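Local coordinates for alpha-Amylase (Thermotoga maritima, PDB 2B5D), which belongs to glycoside hydrolase family 57, named an alpha-amylase, and combines a largely parallel beta-sheet core with long surrounding helices, at residues A[80-91]-A[269-277]; A[96-105]-A[304-312]. One frame throughout, in Å; residues are numbered along the deposited sequence. Where two conformers were deposited one is given.

Contact 1 of 2, residues A[80-91]-A[269-277]; sequences KLIELANKEVER and REMEYIKDY
Tyr277 lies flat against Leu84. The CH-pi contact puts Leu84 CG 3.7 Å from the centroid of the Tyr277 ring, almost over its centre. The CG of Tyr277 is anti to its own carbonyl carbon (chi1 -49°), which helps bring the ring over Leu84. Leu84 also reaches Tyr273 and Ile274 through CD2. Tyr273 is a knob in a hole formed by Leu84, Lys87, Glu88 and Arg91. Lys87 CD lies over one face of the Tyr273 ring.

Polar bonds frame this apolar patch. The Tyr277 hydroxyl donates to Glu83 OE2, with OH and OE2 2.6 Å apart. The carboxylate is met on its anti side, and its plane is nearly perpendicular to the ring. Tyr277 OH also accepts from Lys87 NZ, 2.7 Å away. Both partners sit at the ring edge, so two bonds grip one oxygen and probably limit the ring's movement. Lys80 NZ donates to Asp276 O at 2.9 Å, from above the carbonyl plane.

Charged groups gather at the other end. Glu88 and Arg269 form a salt bridge, with the carboxylate at the edge of the guanidinium. The exact place of Glu88 OE2 is less sure. Arg91 slides past Arg269 in the opposite direction, with the guanidinium planes 32° apart. Arg269 NE lies over the centre of the Arg91 guanidinium face, and Tyr273 CD2 is at its edge. Glu88 and a second salt bridge, from Arg269 to Glu95, probably offset the like charges.

Packing, hydrogen bonds and a salt bridge together fasten the short helix 271-274 and its flanks to the last three turns of helix 68-91. Helix 265-268 adds Ile265 beside Leu84, Glu88 and Ile274. Helix 97-119 packs against Leu81, Ile82 and Val89.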
# COMPACT_ATOMS: atom_id res chain seq x y z
N LYS A 80 -20.27 20.67 18.56
CA LYS A 80 -18.81 20.66 18.48
C LYS A 80 -18.34 21.82 17.59
O LYS A 80 -17.41 22.55 17.93
CB LYS A 80 -18.35 19.31 17.92
CG LYS A 80 -17.02 18.81 18.44
CD LYS A 80 -17.10 17.29 18.66
CE LYS A 80 -15.75 16.66 19.04
NZ LYS A 80 -14.90 16.30 17.85
N LEU A 81 -19.02 22.01 16.46
CA LEU A 81 -18.67 23.03 15.50
C LEU A 81 -18.99 24.46 15.97
O LEU A 81 -18.18 25.35 15.74
CB LEU A 81 -19.29 22.72 14.12
CG LEU A 81 -18.99 23.63 12.92
CD1 LEU A 81 -17.48 23.72 12.59
CD2 LEU A 81 -19.81 23.21 11.69
N ILE A 82 -20.15 24.67 16.59
CA ILE A 82 -20.48 25.99 17.21
C ILE A 82 -19.56 26.35 18.40
O ILE A 82 -19.27 27.54 18.65
CB ILE A 82 -21.94 26.07 17.71
CG1 ILE A 82 -22.92 26.00 16.53
CG2 ILE A 82 -22.16 27.35 18.55
CD1 ILE A 82 -24.38 25.65 16.92
N GLU A 83 -19.12 25.32 19.13
CA GLU A 83 -18.09 25.47 20.16
C GLU A 83 -16.78 25.95 19.54
O GLU A 83 -16.18 26.91 20.03
CB GLU A 83 -17.89 24.15 20.91
CG GLU A 83 -17.02 24.23 22.17
CD GLU A 83 -16.39 22.88 22.53
OE1 GLU A 83 -16.90 22.23 23.46
OE2 GLU A 83 -15.43 22.46 21.84
N LEU A 84 -16.36 25.31 18.44
CA LEU A 84 -15.17 25.75 17.70
C LEU A 84 -15.36 27.16 17.16
O LEU A 84 -14.42 27.95 17.12
CB LEU A 84 -14.86 24.82 16.53
CG LEU A 84 -13.42 24.65 16.02
CD1 LEU A 84 -13.43 24.25 14.57
CD2 LEU A 84 -12.52 25.86 16.21
N ALA A 85 -16.59 27.46 16.74
CA ALA A 85 -16.88 28.78 16.18
C ALA A 85 -16.58 29.86 17.21
O ALA A 85 -15.93 30.86 16.90
CB ALA A 85 -18.33 28.86 15.71
N ASN A 86 -17.05 29.62 18.44
CA ASN A 86 -16.77 30.50 19.58
C ASN A 86 -15.30 30.67 19.99
O ASN A 86 -14.82 31.80 20.17
CB ASN A 86 -17.62 30.08 20.78
CG ASN A 86 -18.94 30.82 20.82
OD1 ASN A 86 -20.00 30.22 21.04
ND2 ASN A 86 -18.90 32.14 20.60
N LYS A 87 -14.59 29.54 20.10
CA LYS A 87 -13.15 29.54 20.29
C LYS A 87 -12.48 30.42 19.24
O LYS A 87 -11.43 31.02 19.48
CB LYS A 87 -12.60 28.13 20.13
CG LYS A 87 -12.22 27.37 21.40
CD LYS A 87 -11.25 26.25 21.01
CE LYS A 87 -10.70 25.46 22.21
NZ LYS A 87 -11.48 24.21 22.52
N GLU A 88 -13.10 30.47 18.06
CA GLU A 88 -12.51 31.13 16.92
C GLU A 88 -12.79 32.62 16.90
O GLU A 88 -11.93 33.40 16.49
CB GLU A 88 -12.94 30.45 15.61
CG GLU A 88 -12.03 29.29 15.18
CD GLU A 88 -10.63 29.73 14.70
OE1 GLU A 88 -10.54 30.75 13.98
OE2 GLU A 88 -9.62 29.06 15.01
N VAL A 89 -13.98 33.02 17.37
CA VAL A 89 -14.30 34.44 17.47
C VAL A 89 -13.39 35.21 18.46
O VAL A 89 -13.08 36.38 18.23
CB VAL A 89 -15.83 34.73 17.70
CG1 VAL A 89 -16.35 34.01 18.90
CG2 VAL A 89 -16.08 36.23 17.87
N GLU A 90 -12.94 34.54 19.53
CA GLU A 90 -11.95 35.14 20.46
C GLU A 90 -10.52 35.11 19.92
O GLU A 90 -9.87 36.15 19.87
CB GLU A 90 -12.02 34.52 21.87
CG GLU A 90 -12.79 35.37 22.90
CD GLU A 90 -11.92 36.44 23.60
OE1 GLU A 90 -12.15 36.69 24.81
OE2 GLU A 90 -11.02 37.03 22.95
N ARG A 91 -10.05 33.93 19.50
CA ARG A 91 -8.71 33.77 18.93
C ARG A 91 -8.45 34.67 17.72
O ARG A 91 -7.31 34.98 17.41
CB ARG A 91 -8.45 32.29 18.60
CG ARG A 91 -7.18 31.95 17.76
CD ARG A 91 -5.94 31.63 18.60
NE ARG A 91 -5.28 30.36 18.20
CZ ARG A 91 -4.25 30.23 17.36
NH1 ARG A 91 -3.71 31.31 16.78
NH2 ARG A 91 -3.74 29.03 17.08
N ARG A 269 -4.45 26.03 11.94
CA ARG A 269 -4.40 26.29 13.37
C ARG A 269 -3.44 25.29 14.06
O ARG A 269 -3.29 24.15 13.61
CB ARG A 269 -5.79 26.22 13.98
CG ARG A 269 -6.05 27.23 15.06
CD ARG A 269 -6.92 28.38 14.58
NE ARG A 269 -6.16 29.62 14.42
CZ ARG A 269 -6.68 30.85 14.42
NH1 ARG A 269 -7.98 31.06 14.58
NH2 ARG A 269 -5.87 31.89 14.27
N GLU A 270 -2.81 25.74 15.14
CA GLU A 270 -1.84 24.92 15.89
C GLU A 270 -2.50 23.67 16.47
O GLU A 270 -3.63 23.72 16.94
CB GLU A 270 -1.15 25.73 16.98
CG GLU A 270 -0.47 26.99 16.47
CD GLU A 270 0.60 27.50 17.42
OE1 GLU A 270 0.50 28.66 17.89
OE2 GLU A 270 1.53 26.72 17.72
N MET A 271 -1.75 22.57 16.43
CA MET A 271 -2.21 21.23 16.79
C MET A 271 -2.91 21.10 18.16
O MET A 271 -3.93 20.40 18.27
CB MET A 271 -1.06 20.23 16.68
CG MET A 271 -1.43 18.79 17.05
SD MET A 271 -2.86 18.19 16.13
CE MET A 271 -2.12 17.91 14.51
N GLU A 272 -2.36 21.76 19.18
CA GLU A 272 -2.94 21.67 20.53
C GLU A 272 -4.28 22.40 20.60
O GLU A 272 -5.20 21.97 21.30
CB GLU A 272 -1.98 22.18 21.60
CG GLU A 272 -2.12 21.40 22.93
CD GLU A 272 -1.33 22.00 24.08
OE1 GLU A 272 -1.03 23.21 24.03
OE2 GLU A 272 -1.02 21.25 25.04
N TYR A 273 -4.36 23.50 19.85
CA TYR A 273 -5.60 24.26 19.70
C TYR A 273 -6.70 23.42 19.04
O TYR A 273 -7.85 23.40 19.51
CB TYR A 273 -5.32 25.51 18.86
CG TYR A 273 -6.54 26.38 18.63
CD1 TYR A 273 -7.51 26.03 17.68
CD2 TYR A 273 -6.72 27.54 19.37
CE1 TYR A 273 -8.63 26.82 17.48
CE2 TYR A 273 -7.84 28.34 19.16
CZ TYR A 273 -8.79 27.97 18.22
OH TYR A 273 -9.89 28.77 18.02
N ILE A 274 -6.32 22.72 17.98
CA ILE A 274 -7.28 22.17 17.01
C ILE A 274 -7.61 20.68 17.18
O ILE A 274 -8.53 20.17 16.53
CB ILE A 274 -6.82 22.50 15.53
CG1 ILE A 274 -8.02 22.46 14.56
CG2 ILE A 274 -5.65 21.61 15.07
CD1 ILE A 274 -9.08 23.54 14.82
N LYS A 275 -6.91 20.02 18.11
CA LYS A 275 -6.91 18.55 18.31
C LYS A 275 -8.26 17.81 18.29
O LYS A 275 -8.40 16.81 17.57
CB LYS A 275 -6.11 18.17 19.59
CG LYS A 275 -6.12 16.66 20.02
CD LYS A 275 -5.72 15.66 18.89
CE LYS A 275 -4.24 15.75 18.47
NZ LYS A 275 -3.32 14.99 19.37
N ASP A 276 -9.23 18.28 19.06
CA ASP A 276 -10.52 17.58 19.13
C ASP A 276 -11.61 18.16 18.21
O ASP A 276 -12.80 18.19 18.55
CB ASP A 276 -11.00 17.47 20.59
CG ASP A 276 -11.10 18.81 21.27
OD1 ASP A 276 -10.48 19.78 20.77
OD2 ASP A 276 -11.79 18.89 22.30
N TYR A 277 -11.18 18.63 17.03
CA TYR A 277 -12.08 19.00 15.94
C TYR A 277 -11.62 18.37 14.64
O TYR A 277 -12.34 18.38 13.65
CB TYR A 277 -12.20 20.51 15.81
CG TYR A 277 -12.48 21.21 17.11
CD1 TYR A 277 -11.47 21.90 17.78
CD2 TYR A 277 -13.75 21.16 17.70
CE1 TYR A 277 -11.72 22.54 18.99
CE2 TYR A 277 -14.01 21.79 18.91
CZ TYR A 277 -12.99 22.48 19.55
OH TYR A 277 -13.22 23.11 20.74

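Contact 2 of 2, residues A[96-105]-A[304-312]; sequences HPLKHKMAKF and KEYYDIDLA
Tyr306 lays its ring across Lys99 and His96 where two helix N-termini meet, with His96 and Asp308 as N-caps. Lys99 passes over one face of the Tyr306 ring, and its CD comes 3.6 Å from Tyr306 CE2. The imidazole of His96 meets the same tyrosine obliquely, the planes 51° apart. Leu98 packs beside them. Its CB packs on Tyr306 CB, and its CD2 reaches Asp308 CB.

Met102 turns its sulfur to the edge of the Tyr307 ring, a Met-aromatic contact with SD 3.5 Å from Tyr307 CD2. The bend at chi2 sets the sulfur there, and the bend at chi3 swings CE to Ile309 CB, where the two are tightly packed. Ile309 CG1 is anti to the backbone N (chi1 -163°), which directs this branch toward Phe105. Its CD1 lies over one ring face, toward the rim, in a CH-pi contact.

At the exposed side, extended Lys101 crosses Asp310 nearly at right angles and forms a salt bridge with a weak hydrogen bond. Asp308 OD2 caps the second helix by accepting from Asp310 N. One water bridges the backbones, donating to Leu98 O at 2.9 Å and to Tyr307 O at 2.6 Å.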
# COMPACT_ATOMS: atom_id res chain seq x y z
N HIS A 96 -6.30 39.56 11.58
CA HIS A 96 -6.99 40.32 10.51
C HIS A 96 -8.50 40.53 10.77
O HIS A 96 -9.21 39.61 11.18
CB HIS A 96 -6.78 39.64 9.17
CG HIS A 96 -6.93 40.56 7.99
ND1 HIS A 96 -5.86 40.91 7.19
CD2 HIS A 96 -8.01 41.18 7.47
CE1 HIS A 96 -6.28 41.72 6.23
NE2 HIS A 96 -7.58 41.90 6.38
N PRO A 97 -8.98 41.77 10.57
CA PRO A 97 -10.41 42.08 10.70
C PRO A 97 -11.38 41.30 9.79
O PRO A 97 -12.51 41.04 10.20
CB PRO A 97 -10.47 43.58 10.40
CG PRO A 97 -9.22 43.87 9.67
CD PRO A 97 -8.21 42.99 10.27
N LEU A 98 -10.95 40.94 8.57
CA LEU A 98 -11.75 40.07 7.68
C LEU A 98 -11.96 38.72 8.34
O LEU A 98 -13.08 38.23 8.44
CB LEU A 98 -11.07 39.90 6.31
CG LEU A 98 -11.17 41.10 5.35
CD1 LEU A 98 -10.36 40.89 4.08
CD2 LEU A 98 -12.63 41.42 5.00
N LYS A 99 -10.84 38.18 8.82
CA LYS A 99 -10.76 36.89 9.48
C LYS A 99 -11.58 36.89 10.75
O LYS A 99 -12.35 35.95 10.99
CB LYS A 99 -9.30 36.56 9.74
CG LYS A 99 -9.06 35.20 10.36
CD LYS A 99 -7.58 34.91 10.36
CE LYS A 99 -7.31 33.53 10.88
NZ LYS A 99 -5.84 33.29 10.90
N HIS A 100 -11.44 37.94 11.57
CA HIS A 100 -12.31 38.11 12.76
C HIS A 100 -13.80 38.18 12.40
O HIS A 100 -14.61 37.51 13.02
CB HIS A 100 -11.93 39.34 13.61
CG HIS A 100 -12.73 39.46 14.87
ND1 HIS A 100 -13.73 40.40 15.04
CD2 HIS A 100 -12.72 38.72 16.01
CE1 HIS A 100 -14.29 40.24 16.22
NE2 HIS A 100 -13.70 39.23 16.83
N LYS A 101 -14.12 38.99 11.40
CA LYS A 101 -15.49 39.16 10.91
C LYS A 101 -16.14 37.84 10.44
O LYS A 101 -17.28 37.54 10.83
CB LYS A 101 -15.49 40.19 9.79
CG LYS A 101 -16.85 40.63 9.33
CD LYS A 101 -16.73 41.57 8.15
CE LYS A 101 -18.02 41.56 7.34
NZ LYS A 101 -17.94 42.51 6.20
N MET A 102 -15.40 37.06 9.64
CA MET A 102 -15.81 35.74 9.17
C MET A 102 -16.13 34.79 10.32
O MET A 102 -17.11 34.06 10.26
CB MET A 102 -14.74 35.10 8.27
CG MET A 102 -15.02 35.05 6.76
SD MET A 102 -16.77 34.89 6.20
CE MET A 102 -17.08 36.62 5.89
N ALA A 103 -15.29 34.81 11.36
CA ALA A 103 -15.48 33.91 12.50
C ALA A 103 -16.81 34.16 13.18
O ALA A 103 -17.41 33.25 13.74
CB ALA A 103 -14.34 34.05 13.49
N LYS A 104 -17.28 35.40 13.12
CA LYS A 104 -18.56 35.76 13.73
C LYS A 104 -19.72 35.43 12.79
O LYS A 104 -20.81 35.06 13.25
CB LYS A 104 -18.56 37.25 14.13
CG LYS A 104 -17.18 37.71 14.57
CD LYS A 104 -17.19 38.83 15.60
CE LYS A 104 -17.85 40.08 15.09
NZ LYS A 104 -19.19 40.09 15.70
N PHE A 105 -19.47 35.56 11.48
CA PHE A 105 -20.41 35.09 10.48
C PHE A 105 -20.65 33.59 10.70
O PHE A 105 -21.80 33.16 10.76
CB PHE A 105 -19.93 35.35 9.04
CG PHE A 105 -20.76 34.63 7.99
CD1 PHE A 105 -20.51 33.29 7.68
CD2 PHE A 105 -21.81 35.28 7.34
CE1 PHE A 105 -21.29 32.61 6.74
CE2 PHE A 105 -22.58 34.61 6.39
CZ PHE A 105 -22.31 33.27 6.08
N LYS A 304 -2.67 33.18 -0.72
CA LYS A 304 -4.10 33.42 -0.70
C LYS A 304 -4.56 34.46 0.31
O LYS A 304 -4.20 34.40 1.49
CB LYS A 304 -4.88 32.10 -0.51
CG LYS A 304 -4.79 31.25 -1.76
CD LYS A 304 -5.85 30.20 -1.83
CE LYS A 304 -5.52 29.24 -2.96
NZ LYS A 304 -6.08 29.64 -4.29
N GLU A 305 -5.39 35.37 -0.15
CA GLU A 305 -5.90 36.43 0.69
C GLU A 305 -7.15 36.05 1.43
O GLU A 305 -7.86 35.12 1.05
CB GLU A 305 -6.11 37.69 -0.14
CG GLU A 305 -4.80 38.39 -0.35
CD GLU A 305 -4.87 39.45 -1.39
OE1 GLU A 305 -4.02 39.38 -2.31
OE2 GLU A 305 -5.76 40.34 -1.30
N TYR A 306 -7.43 36.79 2.49
CA TYR A 306 -8.58 36.53 3.33
C TYR A 306 -9.92 36.79 2.64
O TYR A 306 -10.06 37.72 1.85
CB TYR A 306 -8.46 37.32 4.64
CG TYR A 306 -7.41 36.73 5.58
CD1 TYR A 306 -6.30 37.50 5.99
CD2 TYR A 306 -7.52 35.40 6.03
CE1 TYR A 306 -5.32 36.97 6.84
CE2 TYR A 306 -6.54 34.86 6.87
CZ TYR A 306 -5.44 35.66 7.28
OH TYR A 306 -4.47 35.12 8.12
N TYR A 307 -10.89 35.95 2.96
CA TYR A 307 -12.23 36.03 2.39
C TYR A 307 -12.97 37.28 2.87
O TYR A 307 -13.08 37.54 4.09
CB TYR A 307 -13.04 34.77 2.76
CG TYR A 307 -14.43 34.66 2.13
CD1 TYR A 307 -14.60 34.64 0.73
CD2 TYR A 307 -15.56 34.55 2.93
CE1 TYR A 307 -15.85 34.54 0.16
CE2 TYR A 307 -16.82 34.44 2.38
CZ TYR A 307 -16.96 34.43 0.99
OH TYR A 307 -18.21 34.31 0.43
N ASP A 308 -13.50 38.01 1.90
CA ASP A 308 -14.41 39.13 2.13
C ASP A 308 -15.75 38.77 1.51
O ASP A 308 -15.88 38.73 0.30
CB ASP A 308 -13.85 40.40 1.50
CG ASP A 308 -14.73 41.64 1.79
OD1 ASP A 308 -14.23 42.76 1.56
OD2 ASP A 308 -15.90 41.50 2.24
N ILE A 309 -16.74 38.53 2.36
CA ILE A 309 -18.06 38.10 1.93
C ILE A 309 -18.88 39.15 1.20
O ILE A 309 -19.94 38.83 0.67
CB ILE A 309 -18.92 37.58 3.11
CG1 ILE A 309 -20.10 36.75 2.57
CG2 ILE A 309 -19.38 38.75 4.01
CD1 ILE A 309 -20.56 35.63 3.48
N ASP A 310 -18.42 40.39 1.18
CA ASP A 310 -19.17 41.44 0.51
C ASP A 310 -18.79 41.52 -0.93
O ASP A 310 -19.65 41.68 -1.78
CB ASP A 310 -19.02 42.80 1.21
CG ASP A 310 -19.82 42.87 2.49
OD1 ASP A 310 -21.00 42.43 2.49
OD2 ASP A 310 -19.28 43.34 3.52
N LEU A 311 -17.49 41.40 -1.20
CA LEU A 311 -17.00 41.26 -2.56
C LEU A 311 -17.53 39.97 -3.21
O LEU A 311 -17.88 39.94 -4.39
CB LEU A 311 -15.47 41.27 -2.60
CG LEU A 311 -14.63 42.46 -2.11
CD1 LEU A 311 -13.37 42.51 -2.98
CD2 LEU A 311 -15.35 43.82 -2.09
N ALA A 312 -17.59 38.91 -2.42
CA ALA A 312 -18.09 37.62 -2.84
C ALA A 312 -19.53 37.78 -3.34
O ALA A 312 -19.87 37.25 -4.40
CB ALA A 312 -18.02 36.66 -1.70
O HOH W 1 -14.51 38.61 5.97

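How the contacts relate
Both contacts are partly buried. Each contact's centre lies about 30 Å from the chain's centre, on the same side of it. Their own centres are about 17 Å apart. Successive helices carry their first segments: contact 1 uses the end of helix 68-91, contact 2 the start of helix 97-119. The two touch directly, with Val89 CG2 3.6 Å from Lys104 CD. Contact 1 relies on tyrosine hydroxyls, lysines and a charged cluster round a short helix. Contact 2 is mostly apolar and aromatic, with one salt bridge on its exposed side, and leads into the long helix 309-338. Glu95 links them: it pairs with Arg269 and, weakly, with Lys99.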